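Local structure of Non-structural maintenance of chromosomes element 4 (Xenopus laevis, 7DG2) at residues L16-M20 with A50-L54. The protein probably works in the SMC5-SMC6 complex in repair of DNA double-strand breaks by homologous recombination, this piece including part of its Nse3-MAGE-binding region. Residues are numbered along the deposited sequence; the frame is centred on the assembly and turned at random.
Sequences LLSFM and AWQKL
Both segments are helical, and their axes cross almost perpendicularly, at 102° with a closest approach of 9.4 Å. M20, on helix 9-20, and A50, in the first turn of helix 50-59, are the nearest pair, CA to CA 4.7 Å. The M20 side chain (m, t, m) lies between the helices. Its CB is 3.8 Å from A50 CB, and its CG is 3.6 Å from A50 O. Its SD reaches 3.9 Å from L54 CD2 and sits over the six-membered ring of W51, 4.5 Å from the centroid: a Met-aromatic contact. The two helices belong to the part of Nse4 that packs on the MAGE protein; W51 (m) meets F139 of that chain edge-to-face. L54 (t, p) puts CD1 3.8 Å from L16 CD2 (L16 is m, t) and 4.0 Å from F19 CD2. F19 is t, and its ring edge faces K53 O. The K53 chain (m, t, m, m) bends toward the start of its helix, where NZ forms a salt bridge with D49 OD1; on the way CE passes 3.2 Å from M20 O.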
ATOM      1  N   LEU C  16     -23.802  12.396  -8.308  1.00 23.51           N
ATOM      2  CA  LEU C  16     -22.391  12.088  -8.083  1.00 22.66           C
ATOM      3  C   LEU C  16     -21.524  13.311  -8.347  1.00 26.28           C
ATOM      4  O   LEU C  16     -20.619  13.625  -7.566  1.00 27.02           O
ATOM      5  CB  LEU C  16     -21.947  10.918  -8.967  1.00 22.66           C
ATOM      6  CG  LEU C  16     -22.457   9.526  -8.580  1.00 23.92           C
ATOM      7  CD1 LEU C  16     -22.288   8.519  -9.738  1.00 21.24           C
ATOM      8  CD2 LEU C  16     -21.720   9.037  -7.347  1.00 21.04           C
ATOM      9  N   LEU C  17     -21.775  14.005  -9.460  1.00 25.61           N
ATOM     10  CA  LEU C  17     -20.968  15.176  -9.794  1.00 28.47           C
ATOM     11  C   LEU C  17     -21.088  16.254  -8.728  1.00 28.92           C
ATOM     12  O   LEU C  17     -20.095  16.905  -8.383  1.00 29.74           O
ATOM     13  CB  LEU C  17     -21.372  15.728 -11.159  1.00 26.61           C
ATOM     14  CG  LEU C  17     -21.022  14.825 -12.347  1.00 28.87           C
ATOM     15  CD1 LEU C  17     -21.761  15.268 -13.598  1.00 30.23           C
ATOM     16  CD2 LEU C  17     -19.522  14.823 -12.573  1.00 30.75           C
ATOM     17  N   SER C  18     -22.295  16.456  -8.194  1.00 29.30           N
ATOM     18  CA  SER C  18     -22.462  17.396  -7.091  1.00 31.55           C
ATOM     19  C   SER C  18     -21.632  16.974  -5.887  1.00 33.28           C
ATOM     20  O   SER C  18     -20.899  17.783  -5.304  1.00 33.23           O
ATOM     21  CB  SER C  18     -23.939  17.504  -6.710  1.00 34.49           C
ATOM     22  OG  SER C  18     -24.705  17.956  -7.808  1.00 40.64           O
ATOM     23  N   PHE C  19     -21.736  15.699  -5.501  1.00 31.95           N
ATOM     24  CA  PHE C  19     -20.975  15.197  -4.363  1.00 30.24           C
ATOM     25  C   PHE C  19     -19.479  15.349  -4.606  1.00 30.38           C
ATOM     26  O   PHE C  19     -18.710  15.635  -3.678  1.00 34.25           O
ATOM     27  CB  PHE C  19     -21.356  13.733  -4.104  1.00 28.15           C
ATOM     28  CG  PHE C  19     -20.759  13.150  -2.849  1.00 30.57           C
ATOM     29  CD1 PHE C  19     -21.399  13.294  -1.626  1.00 31.81           C
ATOM     30  CD2 PHE C  19     -19.567  12.445  -2.895  1.00 30.80           C
ATOM     31  CE1 PHE C  19     -20.851  12.755  -0.469  1.00 33.64           C
ATOM     32  CE2 PHE C  19     -19.014  11.904  -1.743  1.00 33.29           C
ATOM     33  CZ  PHE C  19     -19.660  12.058  -0.526  1.00 33.36           C
ATOM     34  N   MET C  20     -19.054  15.186  -5.857  1.00 29.99           N
ATOM     35  CA  MET C  20     -17.648  15.291  -6.212  1.00 32.49           C
ATOM     36  C   MET C  20     -17.168  16.733  -6.301  1.00 37.56           C
ATOM     37  O   MET C  20     -15.955  16.965  -6.326  1.00 40.75           O
ATOM     38  CB  MET C  20     -17.401  14.572  -7.535  1.00 31.19           C
ATOM     39  CG  MET C  20     -17.401  13.064  -7.376  1.00 30.31           C
ATOM     40  SD  MET C  20     -17.127  12.175  -8.902  1.00 44.02           S
ATOM     41  CE  MET C  20     -18.663  12.431  -9.734  1.00 32.72           C
ATOM     42  N   ALA C  50     -11.663  14.996  -7.045  1.00 38.63           N
ATOM     43  CA  ALA C  50     -13.058  14.566  -7.105  1.00 38.95           C
ATOM     44  C   ALA C  50     -13.193  13.054  -6.946  1.00 32.40           C
ATOM     45  O   ALA C  50     -14.066  12.573  -6.215  1.00 30.15           O
ATOM     46  CB  ALA C  50     -13.686  15.030  -8.420  1.00 35.90           C
ATOM     47  N   TRP C  51     -12.353  12.285  -7.642  1.00 28.06           N
ATOM     48  CA  TRP C  51     -12.462  10.831  -7.541  1.00 28.25           C
ATOM     49  C   TRP C  51     -11.935  10.321  -6.206  1.00 25.31           C
ATOM     50  O   TRP C  51     -12.466   9.342  -5.665  1.00 25.14           O
ATOM     51  CB  TRP C  51     -11.733  10.163  -8.712  1.00 28.82           C
ATOM     52  CG  TRP C  51     -12.487  10.308  -9.997  1.00 28.59           C
ATOM     53  CD1 TRP C  51     -12.226  11.188 -11.012  1.00 31.05           C
ATOM     54  CD2 TRP C  51     -13.653   9.577 -10.390  1.00 30.63           C
ATOM     55  NE1 TRP C  51     -13.150  11.036 -12.016  1.00 31.88           N
ATOM     56  CE2 TRP C  51     -14.038  10.055 -11.657  1.00 29.83           C
ATOM     57  CE3 TRP C  51     -14.406   8.554  -9.796  1.00 25.75           C
ATOM     58  CZ2 TRP C  51     -15.144   9.551 -12.342  1.00 29.61           C
ATOM     59  CZ3 TRP C  51     -15.506   8.056 -10.479  1.00 28.29           C
ATOM     60  CH2 TRP C  51     -15.862   8.553 -11.739  1.00 28.69           C
ATOM     61  N   GLN C  52     -10.904  10.967  -5.657  1.00 27.16           N
ATOM     62  CA  GLN C  52     -10.458  10.625  -4.310  1.00 27.81           C
ATOM     63  C   GLN C  52     -11.551  10.893  -3.288  1.00 29.70           C
ATOM     64  O   GLN C  52     -11.732  10.110  -2.348  1.00 30.26           O
ATOM     65  CB  GLN C  52      -9.198  11.410  -3.946  1.00 32.87           C
ATOM     66  CG  GLN C  52      -7.898  10.719  -4.329  1.00 35.95           C
ATOM     67  CD  GLN C  52      -6.675  11.464  -3.812  1.00 42.06           C
ATOM     68  OE1 GLN C  52      -6.786  12.360  -2.967  1.00 47.54           O
ATOM     69  NE2 GLN C  52      -5.503  11.102  -4.321  1.00 40.55           N
ATOM     70  N   LYS C  53     -12.281  12.001  -3.446  1.00 31.54           N
ATOM     71  CA  LYS C  53     -13.387  12.299  -2.538  1.00 31.70           C
ATOM     72  C   LYS C  53     -14.438  11.199  -2.592  1.00 28.39           C
ATOM     73  O   LYS C  53     -14.907  10.711  -1.556  1.00 26.60           O
ATOM     74  CB  LYS C  53     -14.018  13.647  -2.892  1.00 34.42           C
ATOM     75  CG  LYS C  53     -13.227  14.877  -2.427  1.00 42.72           C
ATOM     76  CD  LYS C  53     -14.147  16.086  -2.188  1.00 48.35           C
ATOM     77  CE  LYS C  53     -14.578  16.769  -3.487  1.00 48.90           C
ATOM     78  NZ  LYS C  53     -13.561  17.742  -4.011  1.00 48.83           N
ATOM     79  N   LEU C  54     -14.806  10.788  -3.806  1.00 29.68           N
ATOM     80  CA  LEU C  54     -15.787   9.721  -3.965  1.00 24.52           C
ATOM     81  C   LEU C  54     -15.260   8.404  -3.413  1.00 23.80           C
ATOM     82  O   LEU C  54     -15.978   7.680  -2.716  1.00 20.35           O
ATOM     83  CB  LEU C  54     -16.157   9.588  -5.447  1.00 23.53           C
ATOM     84  CG  LEU C  54     -17.371   8.726  -5.789  1.00 23.46           C
ATOM     85  CD1 LEU C  54     -18.600   9.296  -5.107  1.00 24.61           C
ATOM     86  CD2 LEU C  54     -17.583   8.677  -7.299  1.00 22.97           C
TER